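Local coordinates for sortase (Actinomyces oris, PDB 2XWG), which probably acts as a class C sortase, a cysteine transpeptidase that joins pilin subunits during fimbrial assembly, and binds calcium, at residues 57-62 / 174-179; 90-95 / 116-121; 94-99 / 135-140; 129-134 / 144-149. All coordinates share one frame; numbering follows the deposited sequence.

Interaction 1. Residues 57-62 / 174-179; sequences KERASA and VSSLGQ. With CA (calcium ion), chain G.
Arg59 makes a polar, stacked contact with Ser176, Leu177 and Gln179, joining helix 55-68, the first in the modelled chain, to the beta hairpin of strands 171-176 and 179-191, whose type I' turn spans Ser176 to Gln179. The arginine chain is extended, CG anti to the backbone N (chi1 -174°), which carries the guanidinium off the helix to the turn. There Arg59 NH1 donates to Ser176 O at 3.3 Å. This oxygen lies in the guanidinium plane, yet NH1 stands above the carbonyl plane by 40°. Gln179 N, which closes the turn, comes to Ser176 O from the opposite face, and a water adds a third bond: it accepts from Arg59 NH2 at 3.0 Å and donates to Ser176 O at 2.8 Å. The Gln179 amide lies flat over one guanidinium face, the planes 11° apart and Gln179 OE1 3.8 Å from Arg59 CZ. Leu177 supplies the apolar side, its CD2 4.0 Å from Arg59 CA. With an alanine here, Ser176 O and the water would probably each lose a donor, and the Gln179 amide would be left without the flat group it rests on. One residue earlier in the helix, Glu58 OE2 binds calcium at 2.8 Å. Glu63 lies at the distance of a long, weak ion pair; within this contact the positive charge probably meets neutral dipoles: a carbonyl, a water and an amide.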
loop_
_atom_site.group_PDB
_atom_site.type_symbol
_atom_site.label_atom_id
_atom_site.label_comp_id
_atom_site.label_asym_id
_atom_site.label_seq_id
_atom_site.Cartn_x
_atom_site.Cartn_y
_atom_site.Cartn_z
ATOM N N LYS A 57 -5.326 10.911 18.121
ATOM C CA LYS A 57 -6.599 11.165 17.474
ATOM C C LYS A 57 -6.513 10.679 16.029
ATOM O O LYS A 57 -7.415 9.995 15.547
ATOM C CB LYS A 57 -6.974 12.649 17.539
ATOM C CG LYS A 57 -7.536 13.093 18.889
ATOM C CD LYS A 57 -7.582 14.634 19.042
ATOM C CE LYS A 57 -6.204 15.233 19.370
ATOM N NZ LYS A 57 -6.159 16.738 19.284
ATOM N N GLU A 58 -5.414 11.023 15.358
ATOM C CA GLU A 58 -5.192 10.659 13.962
ATOM C C GLU A 58 -5.243 9.158 13.766
ATOM O O GLU A 58 -5.741 8.673 12.765
ATOM C CB GLU A 58 -3.840 11.176 13.487
ATOM C CG GLU A 58 -3.864 12.608 13.060
ATOM C CD GLU A 58 -4.235 12.730 11.618
ATOM O OE1 GLU A 58 -4.673 11.712 11.063
ATOM O OE2 GLU A 58 -4.091 13.818 11.028
ATOM N N ARG A 59 -4.728 8.418 14.729
ATOM C CA ARG A 59 -4.745 6.987 14.592
ATOM C C ARG A 59 -6.150 6.400 14.771
ATOM O O ARG A 59 -6.568 5.505 14.014
ATOM C CB ARG A 59 -3.766 6.344 15.553
ATOM C CG ARG A 59 -3.687 4.872 15.315
ATOM C CD ARG A 59 -2.598 4.196 16.103
ATOM N NE ARG A 59 -2.253 2.962 15.409
ATOM C CZ ARG A 59 -1.199 2.847 14.610
ATOM N NH1 ARG A 59 -0.390 3.892 14.446
ATOM N NH2 ARG A 59 -0.946 1.692 13.997
ATOM N N ALA A 60 -6.881 6.898 15.767
ATOM C CA ALA A 60 -8.234 6.401 16.028
ATOM C C ALA A 60 -9.154 6.721 14.859
ATOM O O ALA A 60 -10.032 5.933 14.516
ATOM C CB ALA A 60 -8.793 6.990 17.314
ATOM N N SER A 61 -8.950 7.884 14.248
ATOM C CA SER A 61 -9.705 8.255 13.068
ATOM C C SER A 61 -9.339 7.345 11.889
ATOM O O SER A 61 -10.216 6.899 11.136
ATOM C CB SER A 61 -9.454 9.713 12.712
ATOM O OG SER A 61 -10.132 10.042 11.514
ATOM N N ALA A 62 -8.045 7.070 11.730
ATOM C CA ALA A 62 -7.596 6.129 10.718
ATOM C C ALA A 62 -8.316 4.803 10.917
ATOM O O ALA A 62 -8.835 4.223 9.961
ATOM C CB ALA A 62 -6.098 5.925 10.797
ATOM N N VAL A 174 6.010 -1.471 8.227
ATOM C CA VAL A 174 5.315 -0.254 7.849
ATOM C C VAL A 174 5.152 0.655 9.084
ATOM O O VAL A 174 4.353 0.347 9.965
ATOM C CB VAL A 174 3.951 -0.595 7.249
ATOM C CG1 VAL A 174 3.210 0.670 6.832
ATOM C CG2 VAL A 174 4.128 -1.540 6.065
ATOM N N SER A 175 5.920 1.745 9.157
ATOM C CA SER A 175 5.802 2.717 10.257
ATOM C C SER A 175 4.886 3.905 9.954
ATOM O O SER A 175 4.987 4.521 8.897
ATOM C CB SER A 175 7.176 3.239 10.662
ATOM O OG SER A 175 7.944 2.171 11.179
ATOM N N SER A 176 3.988 4.217 10.882
ATOM C CA SER A 176 3.140 5.402 10.774
ATOM C C SER A 176 2.542 5.726 12.126
ATOM O O SER A 176 2.351 4.837 12.952
ATOM C CB SER A 176 1.999 5.180 9.788
ATOM O OG SER A 176 1.085 4.232 10.313
ATOM N N LEU A 177 2.242 7.006 12.348
ATOM C CA LEU A 177 1.605 7.434 13.585
ATOM C C LEU A 177 2.228 6.760 14.825
ATOM O O LEU A 177 1.546 6.097 15.601
ATOM C CB LEU A 177 0.102 7.163 13.504
ATOM C CG LEU A 177 -0.771 8.177 12.751
ATOM C CD1 LEU A 177 0.044 9.110 11.880
ATOM C CD2 LEU A 177 -1.821 7.460 11.935
ATOM N N GLY A 178 3.535 6.922 14.988
ATOM C CA GLY A 178 4.233 6.460 16.173
ATOM C C GLY A 178 4.352 4.970 16.376
ATOM O O GLY A 178 4.721 4.521 17.463
ATOM N N GLN A 179 4.074 4.188 15.339
ATOM C CA GLN A 179 3.979 2.752 15.534
ATOM C C GLN A 179 4.485 1.934 14.344
ATOM O O GLN A 179 4.127 2.214 13.211
ATOM C CB GLN A 179 2.529 2.420 15.819
ATOM C CG GLN A 179 2.318 1.068 16.428
ATOM C CD GLN A 179 0.971 0.981 17.102
ATOM O OE1 GLN A 179 0.561 1.914 17.824
ATOM N NE2 GLN A 179 0.254 -0.124 16.858
HETATM CA CA CA G . -6.760 13.842 10.228
HETATM O O HOH W 1 1.307 2.336 12.189
#

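Interaction 2. Residues 90-95 / 116-121; sequences QAYLHE and IYHGTD. With CA (calcium ion), chain F; CA (calcium ion), chain G.
Tyr92 lays the face of its ring over the edge of His118, a T-shaped pair with planes at 79° and centroids 4.9 Å apart. The pair joins helix 87-93 and the turn after it to strand 112-118 of the sortase beta sheet. His118 CD2 makes the touch: it is 3.5 Å from Tyr92 CZ, offset toward the rim of the phenol. The two side chains run antiparallel, each passing the other, which leaves each polar end beside the other segment's backbone. Tyr92 CG is anti to its own N (chi1 156°), and this sends the hydroxyl past His118 to Gly119, whose N donates to Tyr92 OH at 3.2 Å. The same hydroxyl is also hydrogen-bonded to His131 ND1, so two nitrogens hold it in position. In the other direction His118 NE2 donates to Glu95 O at 2.7 Å; the acceptor lies in the imidazole plane, though the donor is tilted 24° from the carbonyl plane. With NE2 bonded and CD2 packed on the phenol, the imidazole probably has little freedom to turn. Leu93 CD1 adds a looser apolar touch on His118 CB at 4.1 Å. Each segment also serves a calcium ion. Thr120 OG1 joins the oxygens of Pro77 and Glu80 and two waters at one, while at the other, shared with Glu58 and Asp97, the metal sits 2.7 Å from His94 O.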
loop_
_atom_site.group_PDB
_atom_site.type_symbol
_atom_site.label_atom_id
_atom_site.label_comp_id
_atom_site.label_asym_id
_atom_site.label_seq_id
_atom_site.Cartn_x
_atom_site.Cartn_y
_atom_site.Cartn_z
ATOM N N GLN A 90 -11.720 13.349 -1.204
ATOM C CA GLN A 90 -11.306 14.469 -0.390
ATOM C C GLN A 90 -11.399 14.060 1.060
ATOM O O GLN A 90 -10.583 14.467 1.872
ATOM C CB GLN A 90 -12.172 15.696 -0.647
ATOM C CG GLN A 90 -11.914 16.372 -1.972
ATOM C CD GLN A 90 -10.448 16.712 -2.186
ATOM O OE1 GLN A 90 -9.885 16.437 -3.251
ATOM N NE2 GLN A 90 -9.827 17.326 -1.182
ATOM N N ALA A 91 -12.391 13.254 1.404
ATOM C CA ALA A 91 -12.505 12.842 2.797
ATOM C C ALA A 91 -11.273 12.027 3.166
ATOM O O ALA A 91 -10.765 12.095 4.286
ATOM C CB ALA A 91 -13.775 12.035 3.028
ATOM N N TYR A 92 -10.788 11.275 2.191
ATOM C CA TYR A 92 -9.671 10.363 2.388
ATOM C C TYR A 92 -8.389 11.159 2.590
ATOM O O TYR A 92 -7.565 10.822 3.426
ATOM C CB TYR A 92 -9.604 9.406 1.193
ATOM C CG TYR A 92 -8.267 8.770 0.874
ATOM C CD1 TYR A 92 -7.816 7.664 1.566
ATOM C CD2 TYR A 92 -7.493 9.240 -0.173
ATOM C CE1 TYR A 92 -6.623 7.079 1.261
ATOM C CE2 TYR A 92 -6.303 8.655 -0.493
ATOM C CZ TYR A 92 -5.874 7.577 0.221
ATOM O OH TYR A 92 -4.680 6.993 -0.117
ATOM N N LEU A 93 -8.248 12.242 1.850
ATOM C CA LEU A 93 -7.068 13.080 1.968
ATOM C C LEU A 93 -6.866 13.581 3.389
ATOM O O LEU A 93 -5.758 13.963 3.774
ATOM C CB LEU A 93 -7.186 14.266 1.021
ATOM C CG LEU A 93 -6.386 14.218 -0.277
ATOM C CD1 LEU A 93 -6.253 12.807 -0.805
ATOM C CD2 LEU A 93 -7.045 15.129 -1.301
ATOM N N HIS A 94 -7.940 13.601 4.167
ATOM C CA HIS A 94 -7.860 14.127 5.519
ATOM C C HIS A 94 -7.348 13.065 6.483
ATOM O O HIS A 94 -6.908 13.385 7.575
ATOM C CB HIS A 94 -9.219 14.646 5.998
ATOM C CG HIS A 94 -9.472 16.081 5.670
ATOM N ND1 HIS A 94 -10.377 16.478 4.706
ATOM C CD2 HIS A 94 -8.945 17.218 6.181
ATOM C CE1 HIS A 94 -10.396 17.796 4.637
ATOM N NE2 HIS A 94 -9.535 18.272 5.522
ATOM N N GLU A 95 -7.399 11.800 6.091
ATOM C CA GLU A 95 -6.889 10.768 6.976
ATOM C C GLU A 95 -5.371 10.743 6.932
ATOM O O GLU A 95 -4.769 11.021 5.902
ATOM C CB GLU A 95 -7.476 9.412 6.624
ATOM C CG GLU A 95 -8.989 9.391 6.718
ATOM C CD GLU A 95 -9.479 9.507 8.154
ATOM O OE1 GLU A 95 -8.648 9.383 9.085
ATOM O OE2 GLU A 95 -10.698 9.708 8.352
ATOM N N ILE A 116 5.357 6.806 1.875
ATOM C CA ILE A 116 4.077 6.399 1.304
ATOM C C ILE A 116 3.163 7.620 1.282
ATOM O O ILE A 116 3.061 8.338 2.269
ATOM C CB ILE A 116 3.435 5.338 2.182
ATOM C CG1 ILE A 116 4.296 4.087 2.190
ATOM C CG2 ILE A 116 2.055 5.018 1.709
ATOM C CD1 ILE A 116 3.890 3.069 3.208
ATOM N N TYR A 117 2.510 7.860 0.154
ATOM C CA TYR A 117 1.635 9.006 0.007
ATOM C C TYR A 117 0.240 8.549 -0.376
ATOM O O TYR A 117 0.053 7.424 -0.864
ATOM C CB TYR A 117 2.145 9.941 -1.091
ATOM C CG TYR A 117 3.524 10.506 -0.856
ATOM C CD1 TYR A 117 3.720 11.557 0.018
ATOM C CD2 TYR A 117 4.632 9.995 -1.527
ATOM C CE1 TYR A 117 4.978 12.091 0.225
ATOM C CE2 TYR A 117 5.896 10.515 -1.316
ATOM C CZ TYR A 117 6.059 11.572 -0.437
ATOM O OH TYR A 117 7.318 12.100 -0.217
ATOM N N HIS A 118 -0.731 9.431 -0.154
ATOM C CA HIS A 118 -2.113 9.203 -0.562
ATOM C C HIS A 118 -2.188 9.053 -2.072
ATOM O O HIS A 118 -1.634 9.869 -2.796
ATOM C CB HIS A 118 -2.973 10.416 -0.195
ATOM C CG HIS A 118 -3.243 10.567 1.269
ATOM N ND1 HIS A 118 -2.376 11.215 2.123
ATOM C CD2 HIS A 118 -4.303 10.188 2.024
ATOM C CE1 HIS A 118 -2.879 11.203 3.343
ATOM N NE2 HIS A 118 -4.045 10.580 3.310
ATOM N N GLY A 119 -2.905 8.043 -2.543
ATOM C CA GLY A 119 -3.247 7.923 -3.955
ATOM C C GLY A 119 -2.205 7.285 -4.867
ATOM O O GLY A 119 -1.074 7.003 -4.445
ATOM N N THR A 120 -2.579 7.078 -6.130
ATOM C CA THR A 120 -1.685 6.421 -7.067
ATOM C C THR A 120 -1.647 7.130 -8.417
ATOM O O THR A 120 -1.424 6.519 -9.463
ATOM C CB THR A 120 -2.069 4.935 -7.260
ATOM O OG1 THR A 120 -3.443 4.854 -7.655
ATOM C CG2 THR A 120 -1.895 4.174 -5.969
ATOM N N ASP A 121 -1.862 8.433 -8.396
ATOM C CA ASP A 121 -1.722 9.210 -9.612
ATOM C C ASP A 121 -0.271 9.170 -10.039
ATOM O O ASP A 121 0.608 8.850 -9.246
ATOM C CB ASP A 121 -2.147 10.640 -9.355
ATOM C CG ASP A 121 -1.363 11.253 -8.257
ATOM O OD1 ASP A 121 -1.604 10.899 -7.071
ATOM O OD2 ASP A 121 -0.476 12.058 -8.592
HETATM CA CA CA F . -4.034 5.504 -10.257
HETATM CA CA CA G . -6.760 13.842 10.228
HETATM O O HOH W 2 -5.734 7.722 -9.715
HETATM O O HOH W 3 -6.249 3.868 -10.906
#

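Interaction 3. Residues 94-99 / 135-140; sequences HEMDID and TSLPVG. With CA (calcium ion), chain G.
Met96 is the bump of this contact and the segment 135-140 supplies the hollow, formed by three consecutive side chains around an inverse gamma turn centred on Pro138. Two irregular loops of the sortase fold meet here, one leading from helix 87-93 to strand 103-107 and the other from strand 129-131 to strand 144-149. The sulfur fills the notch between two residues: Met96 SD is 3.7 Å from Leu137 CB and 3.9 Å from Pro138 CD, over one face of the proline ring at its CD corner. The thioether chain is bent at its last torsion (chi3 76°), and this turns the methyl toward Val139, so that Met96 CE and Val139 CG1 meet tip to tip at 3.4 Å. In the reverse sense Leu137 is the bump. Its CD1 presses on the aliphatic part of Glu95, 3.5 Å from Glu95 CB, and reaches Met96 CG at 4.0 Å, while the Met96 and Leu137 chains run past each other in opposite directions. Met102 and Leu177 also touch Met96, making the thioether part of a larger apolar cluster. Cutting this side chain back to an alanine would probably open a gap between the loops, leaving Leu137 CB, Pro138 CD and the Val139 methyl without their packing partner. Val139 N donates to Leu137 O, the bond that closes the inverse gamma turn. Just beyond Met96 the first loop supplies a calcium ligand, Asp97 OD1, 2.9 Å from the metal.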
loop_
_atom_site.group_PDB
_atom_site.type_symbol
_atom_site.label_atom_id
_atom_site.label_comp_id
_atom_site.label_asym_id
_atom_site.label_seq_id
_atom_site.Cartn_x
_atom_site.Cartn_y
_atom_site.Cartn_z
ATOM N N HIS A 94 -7.940 13.601 4.167
ATOM C CA HIS A 94 -7.860 14.127 5.519
ATOM C C HIS A 94 -7.348 13.065 6.483
ATOM O O HIS A 94 -6.908 13.385 7.575
ATOM C CB HIS A 94 -9.219 14.646 5.998
ATOM C CG HIS A 94 -9.472 16.081 5.670
ATOM N ND1 HIS A 94 -10.377 16.478 4.706
ATOM C CD2 HIS A 94 -8.945 17.218 6.181
ATOM C CE1 HIS A 94 -10.396 17.796 4.637
ATOM N NE2 HIS A 94 -9.535 18.272 5.522
ATOM N N GLU A 95 -7.399 11.800 6.091
ATOM C CA GLU A 95 -6.889 10.768 6.976
ATOM C C GLU A 95 -5.371 10.743 6.932
ATOM O O GLU A 95 -4.769 11.021 5.902
ATOM C CB GLU A 95 -7.476 9.412 6.624
ATOM C CG GLU A 95 -8.989 9.391 6.718
ATOM C CD GLU A 95 -9.479 9.507 8.154
ATOM O OE1 GLU A 95 -8.648 9.383 9.085
ATOM O OE2 GLU A 95 -10.698 9.708 8.352
ATOM N N MET A 96 -4.758 10.441 8.066
ATOM C CA MET A 96 -3.311 10.345 8.162
ATOM C C MET A 96 -2.583 11.523 7.511
ATOM O O MET A 96 -1.668 11.311 6.708
ATOM C CB MET A 96 -2.860 9.030 7.543
ATOM C CG MET A 96 -3.582 7.836 8.113
ATOM S SD MET A 96 -2.863 6.265 7.603
ATOM C CE MET A 96 -1.403 6.187 8.638
ATOM N N ASP A 97 -2.980 12.751 7.869
ATOM C CA ASP A 97 -2.495 13.955 7.189
ATOM C C ASP A 97 -1.672 14.921 8.069
ATOM O O ASP A 97 -1.457 16.088 7.705
ATOM C CB ASP A 97 -3.650 14.700 6.483
ATOM C CG ASP A 97 -4.494 15.576 7.439
ATOM O OD1 ASP A 97 -4.783 15.162 8.595
ATOM O OD2 ASP A 97 -4.875 16.695 7.015
ATOM N N ILE A 98 -1.195 14.435 9.209
ATOM C CA ILE A 98 -0.325 15.245 10.054
ATOM C C ILE A 98 0.922 15.707 9.301
ATOM O O ILE A 98 1.241 16.893 9.298
ATOM C CB ILE A 98 0.159 14.478 11.281
ATOM C CG1 ILE A 98 -1.014 13.901 12.064
ATOM C CG2 ILE A 98 0.972 15.396 12.166
ATOM C CD1 ILE A 98 -0.575 12.992 13.219
ATOM N N ASP A 99 1.637 14.756 8.696
ATOM C CA ASP A 99 2.802 15.043 7.852
ATOM C C ASP A 99 2.431 14.846 6.389
ATOM O O ASP A 99 1.385 14.263 6.061
ATOM C CB ASP A 99 3.971 14.108 8.174
ATOM C CG ASP A 99 4.479 14.258 9.598
ATOM O OD1 ASP A 99 4.680 15.421 10.036
ATOM O OD2 ASP A 99 4.681 13.210 10.272
ATOM N N THR A 135 -8.497 1.005 -0.482
ATOM C CA THR A 135 -8.011 -0.034 0.431
ATOM C C THR A 135 -7.765 0.556 1.824
ATOM O O THR A 135 -7.824 1.770 2.003
ATOM C CB THR A 135 -6.738 -0.724 -0.101
ATOM O OG1 THR A 135 -5.644 0.197 -0.090
ATOM C CG2 THR A 135 -6.957 -1.185 -1.520
ATOM N N SER A 136 -7.513 -0.308 2.800
ATOM C CA SER A 136 -7.324 0.122 4.172
ATOM C C SER A 136 -6.085 0.999 4.307
ATOM O O SER A 136 -5.051 0.725 3.705
ATOM C CB SER A 136 -7.175 -1.103 5.080
ATOM O OG SER A 136 -8.184 -2.070 4.829
ATOM N N LEU A 137 -6.185 2.051 5.105
ATOM C CA LEU A 137 -5.025 2.862 5.449
ATOM C C LEU A 137 -3.986 1.991 6.141
ATOM O O LEU A 137 -4.343 1.057 6.847
ATOM C CB LEU A 137 -5.462 4.009 6.368
ATOM C CG LEU A 137 -6.515 4.946 5.774
ATOM C CD1 LEU A 137 -6.923 6.003 6.772
ATOM C CD2 LEU A 137 -6.014 5.582 4.489
ATOM N N PRO A 138 -2.691 2.288 5.954
ATOM C CA PRO A 138 -1.652 1.428 6.544
ATOM C C PRO A 138 -1.414 1.670 8.042
ATOM O O PRO A 138 -0.339 2.160 8.427
ATOM C CB PRO A 138 -0.397 1.817 5.760
ATOM C CG PRO A 138 -0.630 3.230 5.352
ATOM C CD PRO A 138 -2.117 3.376 5.139
ATOM N N VAL A 139 -2.398 1.330 8.871
ATOM C CA VAL A 139 -2.259 1.429 10.322
ATOM C C VAL A 139 -2.520 0.058 10.927
ATOM O O VAL A 139 -2.677 -0.081 12.144
ATOM C CB VAL A 139 -3.241 2.456 10.939
ATOM C CG1 VAL A 139 -2.746 3.898 10.750
ATOM C CG2 VAL A 139 -4.636 2.271 10.351
ATOM N N GLY A 140 -2.555 -0.963 10.080
ATOM C CA GLY A 140 -2.735 -2.312 10.572
ATOM C C GLY A 140 -4.052 -2.508 11.309
ATOM O O GLY A 140 -4.951 -1.667 11.248
HETATM CA CA CA G . -6.760 13.842 10.228
#

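Interaction 4. Residues 129-134 / 144-149; sequences VGHLFG and THSVLT
His131 and Leu148 point to the same face of an antiparallel ladder between strands 129-131 and 144-149, neighbours in the sortase beta sheet whose directions differ by 146°. They form a non-hydrogen-bonded pair in which Leu148 CD2 meets the imidazole edge, 3.8 Å from His131 CD2 and in the ring plane. His131 CG is anti to its backbone N (chi1 170°), placing the ring alongside the partner strand. Tyr92 OH bonds to His131 ND1 on one side of the ring and Ser136 O to NE2 on the other; Ser136 O also binds Ser146 OG. Val129 crosses Leu148 obliquely, its CG1 3.8 Å from Leu148 CB. Leu132 and Val147 instead run alongside one another, tips in one direction, with Leu132 CD2 3.8 Å from Val147 CG1. One residue along the ladder, Gly130 and Thr149 form the hydrogen-bonded pair, Gly130 N to Thr149 O at 2.8 Å and Thr149 N to Gly130 O at 2.7 Å, and Leu132 N continues the ladder to Val147 O. Thr149 points to the face opposite His131, about 7 Å between side chains from the predicted catalytic residues His151 and Cys213, and its OG1 gives Gly130 O a second, weak bond at 3.2 Å.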
loop_
_atom_site.group_PDB
_atom_site.type_symbol
_atom_site.label_atom_id
_atom_site.label_comp_id
_atom_site.label_asym_id
_atom_site.label_seq_id
_atom_site.Cartn_x
_atom_site.Cartn_y
_atom_site.Cartn_z
ATOM N N VAL A 129 6.095 5.519 -2.756
ATOM C CA VAL A 129 5.084 4.484 -2.793
ATOM C C VAL A 129 3.704 5.132 -2.656
ATOM O O VAL A 129 3.483 5.973 -1.773
ATOM C CB VAL A 129 5.313 3.472 -1.654
ATOM C CG1 VAL A 129 4.162 2.507 -1.587
ATOM C CG2 VAL A 129 6.629 2.721 -1.865
ATOM N N GLY A 130 2.773 4.771 -3.538
ATOM C CA GLY A 130 1.436 5.333 -3.483
ATOM C C GLY A 130 0.485 4.361 -2.822
ATOM O O GLY A 130 0.546 3.162 -3.054
ATOM N N HIS A 131 -0.403 4.873 -1.989
ATOM C CA HIS A 131 -1.380 4.029 -1.330
ATOM C C HIS A 131 -2.692 3.987 -2.093
ATOM O O HIS A 131 -3.219 5.027 -2.507
ATOM C CB HIS A 131 -1.662 4.548 0.054
ATOM C CG HIS A 131 -2.821 3.871 0.699
ATOM N ND1 HIS A 131 -4.072 4.443 0.760
ATOM C CD2 HIS A 131 -2.927 2.654 1.278
ATOM C CE1 HIS A 131 -4.899 3.614 1.374
ATOM N NE2 HIS A 131 -4.228 2.522 1.696
ATOM N N LEU A 132 -3.234 2.782 -2.258
ATOM C CA LEU A 132 -4.363 2.583 -3.160
ATOM C C LEU A 132 -5.703 2.987 -2.556
ATOM O O LEU A 132 -6.277 2.245 -1.753
ATOM C CB LEU A 132 -4.412 1.141 -3.645
ATOM C CG LEU A 132 -5.358 0.909 -4.809
ATOM C CD1 LEU A 132 -5.073 1.919 -5.894
ATOM C CD2 LEU A 132 -5.198 -0.480 -5.346
ATOM N N PHE A 133 -6.192 4.164 -2.958
ATOM C CA PHE A 133 -7.484 4.658 -2.515
ATOM C C PHE A 133 -8.533 3.591 -2.757
ATOM O O PHE A 133 -8.674 3.074 -3.862
ATOM C CB PHE A 133 -7.847 5.950 -3.236
ATOM C CG PHE A 133 -9.240 6.461 -2.934
ATOM C CD1 PHE A 133 -9.567 6.936 -1.669
ATOM C CD2 PHE A 133 -10.208 6.503 -3.934
ATOM C CE1 PHE A 133 -10.841 7.418 -1.390
ATOM C CE2 PHE A 133 -11.481 6.979 -3.667
ATOM C CZ PHE A 133 -11.798 7.448 -2.383
ATOM N N GLY A 134 -9.256 3.244 -1.703
ATOM C CA GLY A 134 -10.198 2.153 -1.775
ATOM C C GLY A 134 -9.781 1.049 -0.842
ATOM O O GLY A 134 -10.617 0.242 -0.449
ATOM N N THR A 144 -8.273 -5.685 7.877
ATOM C CA THR A 144 -7.670 -4.622 7.088
ATOM C C THR A 144 -6.757 -5.230 6.052
ATOM O O THR A 144 -6.019 -6.177 6.324
ATOM C CB THR A 144 -6.856 -3.627 7.943
ATOM O OG1 THR A 144 -5.663 -4.262 8.423
ATOM C CG2 THR A 144 -7.679 -3.130 9.122
ATOM N N HIS A 145 -6.821 -4.675 4.855
ATOM C CA HIS A 145 -5.937 -5.072 3.782
ATOM C C HIS A 145 -5.506 -3.817 3.049
ATOM O O HIS A 145 -6.254 -3.262 2.235
ATOM C CB HIS A 145 -6.647 -6.011 2.821
ATOM C CG HIS A 145 -5.733 -6.634 1.821
ATOM N ND1 HIS A 145 -6.180 -7.460 0.819
ATOM C CD2 HIS A 145 -4.393 -6.544 1.671
ATOM C CE1 HIS A 145 -5.151 -7.864 0.096
ATOM N NE2 HIS A 145 -4.055 -7.321 0.591
ATOM N N SER A 146 -4.300 -3.369 3.365
ATOM C CA SER A 146 -3.759 -2.133 2.817
ATOM C C SER A 146 -2.905 -2.469 1.602
ATOM O O SER A 146 -2.056 -3.370 1.658
ATOM C CB SER A 146 -2.909 -1.448 3.887
ATOM O OG SER A 146 -2.687 -0.100 3.571
ATOM N N VAL A 147 -3.127 -1.752 0.505
ATOM C CA VAL A 147 -2.435 -2.048 -0.744
ATOM C C VAL A 147 -1.483 -0.919 -1.108
ATOM O O VAL A 147 -1.924 0.214 -1.311
ATOM C CB VAL A 147 -3.430 -2.224 -1.875
ATOM C CG1 VAL A 147 -2.697 -2.302 -3.200
ATOM C CG2 VAL A 147 -4.247 -3.481 -1.648
ATOM N N LEU A 148 -0.183 -1.225 -1.167
ATOM C CA LEU A 148 0.848 -0.210 -1.415
ATOM C C LEU A 148 1.462 -0.432 -2.792
ATOM O O LEU A 148 1.910 -1.543 -3.100
ATOM C CB LEU A 148 1.940 -0.255 -0.340
ATOM C CG LEU A 148 1.447 -0.177 1.092
ATOM C CD1 LEU A 148 2.609 -0.079 1.981
ATOM C CD2 LEU A 148 0.568 1.041 1.261
ATOM N N THR A 149 1.507 0.642 -3.582
ATOM C CA THR A 149 1.814 0.617 -5.009
ATOM C C THR A 149 3.153 1.263 -5.336
ATOM O O THR A 149 3.458 2.331 -4.804
ATOM C CB THR A 149 0.761 1.426 -5.757
ATOM O OG1 THR A 149 -0.537 1.085 -5.255
ATOM C CG2 THR A 149 0.809 1.104 -7.205
#

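One calcium ion links interactions 1, 2 and 3: Glu58 comes from the first, His94 from the stretch common to the second and third, and Asp97 from the third. Glu58 OE2 and Asp97 OD1 are 2.9 Å apart, a closeness of like charges that the metal probably offsets. Interactions 1 and 3 have centres about 7 Å apart and are further joined by Ser61 OG to Glu95 OE1 at 2.9 Å. Interaction 4 lies nearest the chain centre, at about 3 Å, and meets interaction 2 through Tyr117 O and His131 N, 2.8 Å apart. Near the predicted active site, Thr149 OG1 packs 3.4 Å from CG2 of Thr120, a ligand of the second calcium.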